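Local coordinates for hypothetical Membrane Spanning Protein (Bacillus cereus, PDB 2FB5) that condenses two ATP molecules into the signalling nucleotide cyclic di-AMP as a diadenylate cyclase and is required for efficient spore formation, at residues I151-T155 and R169-L174; S178-I182 and S193-N197. One frame throughout, in Å; residues are numbered along the deposited sequence.

Interaction 1. Residues I151-T155 and R169-L174; sequences ILPLT and RAAIGL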
loop_
_atom_site.group_PDB
_atom_site.type_symbol
_atom_site.label_atom_id
_atom_site.label_comp_id
_atom_site.label_asym_id
_atom_site.label_seq_id
_atom_site.Cartn_x
_atom_site.Cartn_y
_atom_site.Cartn_z
ATOM N N ILE A 151 11.306 -23.648 23.155
ATOM C CA ILE A 151 12.275 -24.342 22.299
ATOM C C ILE A 151 11.936 -24.143 20.820
ATOM O O ILE A 151 10.819 -24.437 20.391
ATOM C CB ILE A 151 12.315 -25.853 22.614
ATOM C CG1 ILE A 151 12.737 -26.068 24.073
ATOM C CG2 ILE A 151 13.282 -26.596 21.652
ATOM C CD1 ILE A 151 12.397 -27.449 24.610
ATOM N N LEU A 152 12.907 -23.644 20.058
ATOM C CA LEU A 152 12.762 -23.393 18.623
ATOM C C LEU A 152 13.554 -24.425 17.821
ATOM O O LEU A 152 14.507 -24.989 18.353
ATOM C CB LEU A 152 13.347 -22.030 18.293
ATOM C CG LEU A 152 12.487 -20.774 18.435
ATOM C CD1 LEU A 152 11.569 -20.827 19.646
ATOM C CD2 LEU A 152 13.394 -19.549 18.464
ATOM N N PRO A 153 13.193 -24.636 16.533
ATOM C CA PRO A 153 14.007 -25.541 15.687
ATOM C C PRO A 153 15.364 -24.892 15.375
ATOM O O PRO A 153 15.438 -23.672 15.209
ATOM C CB PRO A 153 13.160 -25.690 14.415
ATOM C CG PRO A 153 12.374 -24.416 14.353
ATOM C CD PRO A 153 12.058 -24.059 15.783
ATOM N N LEU A 154 16.429 -25.685 15.356
ATOM C CA LEU A 154 17.756 -25.148 15.080
ATOM C C LEU A 154 18.050 -25.311 13.604
ATOM O O LEU A 154 17.744 -26.363 13.037
ATOM C CB LEU A 154 18.824 -25.892 15.892
ATOM C CG LEU A 154 18.688 -25.957 17.409
ATOM C CD1 LEU A 154 19.787 -26.846 17.983
ATOM C CD2 LEU A 154 18.733 -24.559 18.021
ATOM N N THR A 155 18.643 -24.296 12.977
ATOM C CA THR A 155 19.046 -24.450 11.578
ATOM C C THR A 155 20.042 -25.603 11.411
ATOM O O THR A 155 20.896 -25.820 12.271
ATOM C CB THR A 155 19.630 -23.163 10.962
ATOM O OG1 THR A 155 19.844 -23.372 9.561
ATOM C CG2 THR A 155 20.947 -22.748 11.630
ATOM N N ARG A 169 21.452 -20.078 16.173
ATOM C CA ARG A 169 20.947 -21.146 15.305
ATOM C C ARG A 169 19.439 -21.367 15.439
ATOM O O ARG A 169 18.794 -21.782 14.481
ATOM C CB ARG A 169 21.684 -22.456 15.581
ATOM C CG ARG A 169 23.161 -22.437 15.223
ATOM C CD ARG A 169 23.805 -23.777 15.613
ATOM N NE ARG A 169 23.184 -24.895 14.885
ATOM C CZ ARG A 169 23.113 -26.153 15.328
ATOM N NH1 ARG A 169 23.625 -26.487 16.513
ATOM N NH2 ARG A 169 22.519 -27.082 14.588
ATOM N N ALA A 170 18.888 -21.109 16.626
ATOM C CA ALA A 170 17.444 -21.251 16.864
ATOM C C ALA A 170 16.670 -20.125 16.179
ATOM O O ALA A 170 15.586 -20.344 15.628
ATOM C CB ALA A 170 17.148 -21.263 18.360
ATOM N N ALA A 171 17.235 -18.921 16.236
ATOM C CA ALA A 171 16.677 -17.770 15.561
ATOM C C ALA A 171 16.635 -18.012 14.056
ATOM O O ALA A 171 15.593 -17.846 13.418
ATOM C CB ALA A 171 17.497 -16.529 15.876
ATOM N N ILE A 172 17.778 -18.400 13.497
ATOM C CA ILE A 172 17.863 -18.681 12.073
ATOM C C ILE A 172 16.889 -19.797 11.740
ATOM O O ILE A 172 16.135 -19.691 10.770
ATOM C CB ILE A 172 19.310 -19.036 11.630
ATOM C CG1 ILE A 172 20.231 -17.832 11.868
ATOM C CG2 ILE A 172 19.345 -19.428 10.157
ATOM C CD1 ILE A 172 21.718 -18.151 11.709
ATOM N N GLY A 173 16.875 -20.830 12.577
ATOM C CA GLY A 173 16.056 -22.026 12.346
ATOM C C GLY A 173 14.570 -21.729 12.282
ATOM O O GLY A 173 13.871 -22.224 11.400
ATOM N N LEU A 174 14.077 -20.903 13.211
ATOM C CA LEU A 174 12.670 -20.526 13.188
ATOM C C LEU A 174 12.361 -19.622 11.987
ATOM O O LEU A 174 11.293 -19.739 11.361
ATOM C CB LEU A 174 12.236 -19.838 14.506
ATOM C CG LEU A 174 10.727 -19.560 14.545
ATOM C CD1 LEU A 174 9.895 -20.865 14.456
ATOM C CD2 LEU A 174 10.306 -18.699 15.757
HETATM O O HOH W 1 23.974 -25.104 11.718
#
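Leu152 points toward helix 166-175 and forms the apolar centre of this contact of the DisA-type nucleotide-binding domain, where the extended segment 151-155, following strand 144-150, runs over the helix. Leu152 CB is 3.9 Å from Ala170 CB and Leu152 CG 4.0 Å from Leu174 CD2, while Leu95 and Val97 of strand 94-98 continue the same core. Pro153 CD meets Leu174 CD1 at 4.1 Å and Leu154 CD2 meets Ala170 CB at 3.7 Å. Gly173 permits the close approach: Pro153 O is 3.4 Å from Gly173 CA, in a CA-H...O contact, and an ideal CB there would fall 2.1 Å from Pro153 O. Toward the polar edge, Thr155 N donates to Arg169 O (2.9 Å, 170°), a carbonyl that also accepts from Gly173 N. Thr155 OG1 hydrogen-bonds Glu176, outside the two segments. The Arg169 guanidinium spreads one face over Leu154 CB, and Arg169 NH2 donates to Thr155 O at 3.1 Å; a water donates to Thr155 O at 3.2 Å and accepts weakly from Arg169 NE at 3.3 Å.

Interaction 2. Residues S178-I182 and S193-N197; sequences SDALI and SFALN
Leu181 lays its CD1 over one face of the Phe194 ring, a CH-pi contact 4.2 Å from the centroid and 24° off the normal, with Leu181 CD2 3.7 Å from Phe194 CB. Leu181 has chi1 t and Phe194 chi1 p. Helix 47-70 touches both side chains. Leu181-Ile182 and Ser193-Leu196 belong to the antiparallel strands 181-185 and 192-196 of a beta hairpin, the touching parts 169° apart in direction. Extended Ile182 (phi/psi -121/115) and Ala195 (-103/138) form a hydrogen-bonded pair, CA-CA 5.1 Å: Ile182 N donates to Ala195 O at 3.0 Å, and Ala195 N to Ile182 O at 2.8 Å. Both their side chains lie on the sheet face covered by helix 166-175. Before the strand, Ser178 (chi1 p) makes an ST turn, Ser178 OG accepting from Ala180 N at 3.2 Å. Here the segments diverge, Asn197 turning left-handed (51/44), and a water bridges the gap, 2.8 Å from Ser178 O, 2.7 Å from Ala180 O and 2.8 Å from Asn197 N.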
loop_
_atom_site.group_PDB
_atom_site.type_symbol
_atom_site.label_atom_id
_atom_site.label_comp_id
_atom_site.label_asym_id
_atom_site.label_seq_id
_atom_site.Cartn_x
_atom_site.Cartn_y
_atom_site.Cartn_z
ATOM N N SER A 178 9.112 -19.885 8.989
ATOM C CA SER A 178 8.054 -18.900 9.193
ATOM C C SER A 178 8.531 -17.501 8.839
ATOM O O SER A 178 9.717 -17.273 8.606
ATOM C CB SER A 178 7.616 -18.914 10.656
ATOM O OG SER A 178 8.612 -18.317 11.465
ATOM N N ASP A 179 7.598 -16.558 8.813
ATOM C CA ASP A 179 7.929 -15.165 8.575
ATOM C C ASP A 179 8.197 -14.426 9.896
ATOM O O ASP A 179 8.261 -13.199 9.927
ATOM C CB ASP A 179 6.808 -14.475 7.767
ATOM C CG ASP A 179 5.597 -14.122 8.619
ATOM O OD1 ASP A 179 5.260 -14.897 9.540
ATOM O OD2 ASP A 179 4.967 -13.067 8.365
ATOM N N ALA A 180 8.363 -15.162 10.994
ATOM C CA ALA A 180 8.691 -14.503 12.277
ATOM C C ALA A 180 10.022 -13.752 12.205
ATOM O O ALA A 180 10.924 -14.151 11.476
ATOM C CB ALA A 180 8.726 -15.517 13.420
ATOM N N LEU A 181 10.134 -12.652 12.953
ATOM C CA LEU A 181 11.414 -11.984 13.099
ATOM C C LEU A 181 11.951 -12.351 14.479
ATOM O O LEU A 181 11.233 -12.228 15.463
ATOM C CB LEU A 181 11.251 -10.460 12.960
ATOM C CG LEU A 181 12.550 -9.653 12.994
ATOM C CD1 LEU A 181 12.424 -8.451 12.086
ATOM C CD2 LEU A 181 12.924 -9.212 14.436
ATOM N N ILE A 182 13.193 -12.806 14.564
ATOM C CA ILE A 182 13.732 -13.263 15.860
ATOM C C ILE A 182 14.974 -12.466 16.266
ATOM O O ILE A 182 16.009 -12.548 15.615
ATOM C CB ILE A 182 14.018 -14.803 15.898
ATOM C CG1 ILE A 182 12.787 -15.607 15.451
ATOM C CG2 ILE A 182 14.405 -15.267 17.310
ATOM C CD1 ILE A 182 12.799 -16.001 13.957
ATOM N N SER A 193 21.391 -9.062 17.026
ATOM C CA SER A 193 21.036 -9.480 15.672
ATOM C C SER A 193 19.524 -9.701 15.561
ATOM O O SER A 193 18.833 -9.802 16.579
ATOM C CB SER A 193 21.706 -10.822 15.364
ATOM O OG SER A 193 23.110 -10.740 15.460
ATOM N N PHE A 194 19.010 -9.777 14.337
ATOM C CA PHE A 194 17.737 -10.474 14.125
ATOM C C PHE A 194 17.835 -11.426 12.956
ATOM O O PHE A 194 18.605 -11.181 12.021
ATOM C CB PHE A 194 16.532 -9.534 13.977
ATOM C CG PHE A 194 16.539 -8.695 12.722
ATOM C CD1 PHE A 194 16.104 -9.218 11.513
ATOM C CD2 PHE A 194 16.935 -7.363 12.769
ATOM C CE1 PHE A 194 16.091 -8.446 10.357
ATOM C CE2 PHE A 194 16.917 -6.577 11.614
ATOM C CZ PHE A 194 16.501 -7.126 10.407
ATOM N N ALA A 195 17.075 -12.511 13.025
ATOM C CA ALA A 195 16.937 -13.424 11.904
ATOM C C ALA A 195 15.603 -13.194 11.217
ATOM O O ALA A 195 14.564 -13.022 11.874
ATOM C CB ALA A 195 17.035 -14.877 12.363
ATOM N N LEU A 196 15.644 -13.208 9.892
ATOM C CA LEU A 196 14.454 -13.072 9.070
ATOM C C LEU A 196 14.663 -13.877 7.793
ATOM O O LEU A 196 15.651 -13.691 7.080
ATOM C CB LEU A 196 14.173 -11.607 8.741
ATOM C CG LEU A 196 12.878 -11.339 7.957
ATOM C CD1 LEU A 196 11.651 -11.512 8.852
ATOM C CD2 LEU A 196 12.918 -9.938 7.353
ATOM N N ASN A 197 13.740 -14.785 7.522
ATOM C CA ASN A 197 13.799 -15.614 6.311
ATOM C C ASN A 197 15.152 -16.315 6.098
ATOM O O ASN A 197 15.704 -16.329 4.989
ATOM C CB ASN A 197 13.374 -14.800 5.063
ATOM C CG ASN A 197 13.223 -15.675 3.808
ATOM O OD1 ASN A 197 12.746 -16.812 3.881
ATOM N ND2 ASN A 197 13.634 -15.139 2.653
HETATM O O HOH W 2 11.329 -15.037 8.957
#

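In the fold
Interactions 1 and 2 lie in series along the chain, with centres about 10 Å apart, and meet through helix 166-175, which leads on to strand 181-185. The helix lies between the loop 151-155 and the hairpin: one side receives the loop, and another rests on the hairpin face carrying Ile182 and Ala195. The join is tight, with Ala171 O 3.4 Å from Ile182 CD1 and 3.5 Å from Ala195 CB, and Leu174 CB 3.9 Å from Ile182 CD1. Leu174 takes part in both packings; separately, Leu174 O is hydrogen-bonded to Ser178 OG. All four segments fall within the DisA-type nucleotide-binding region.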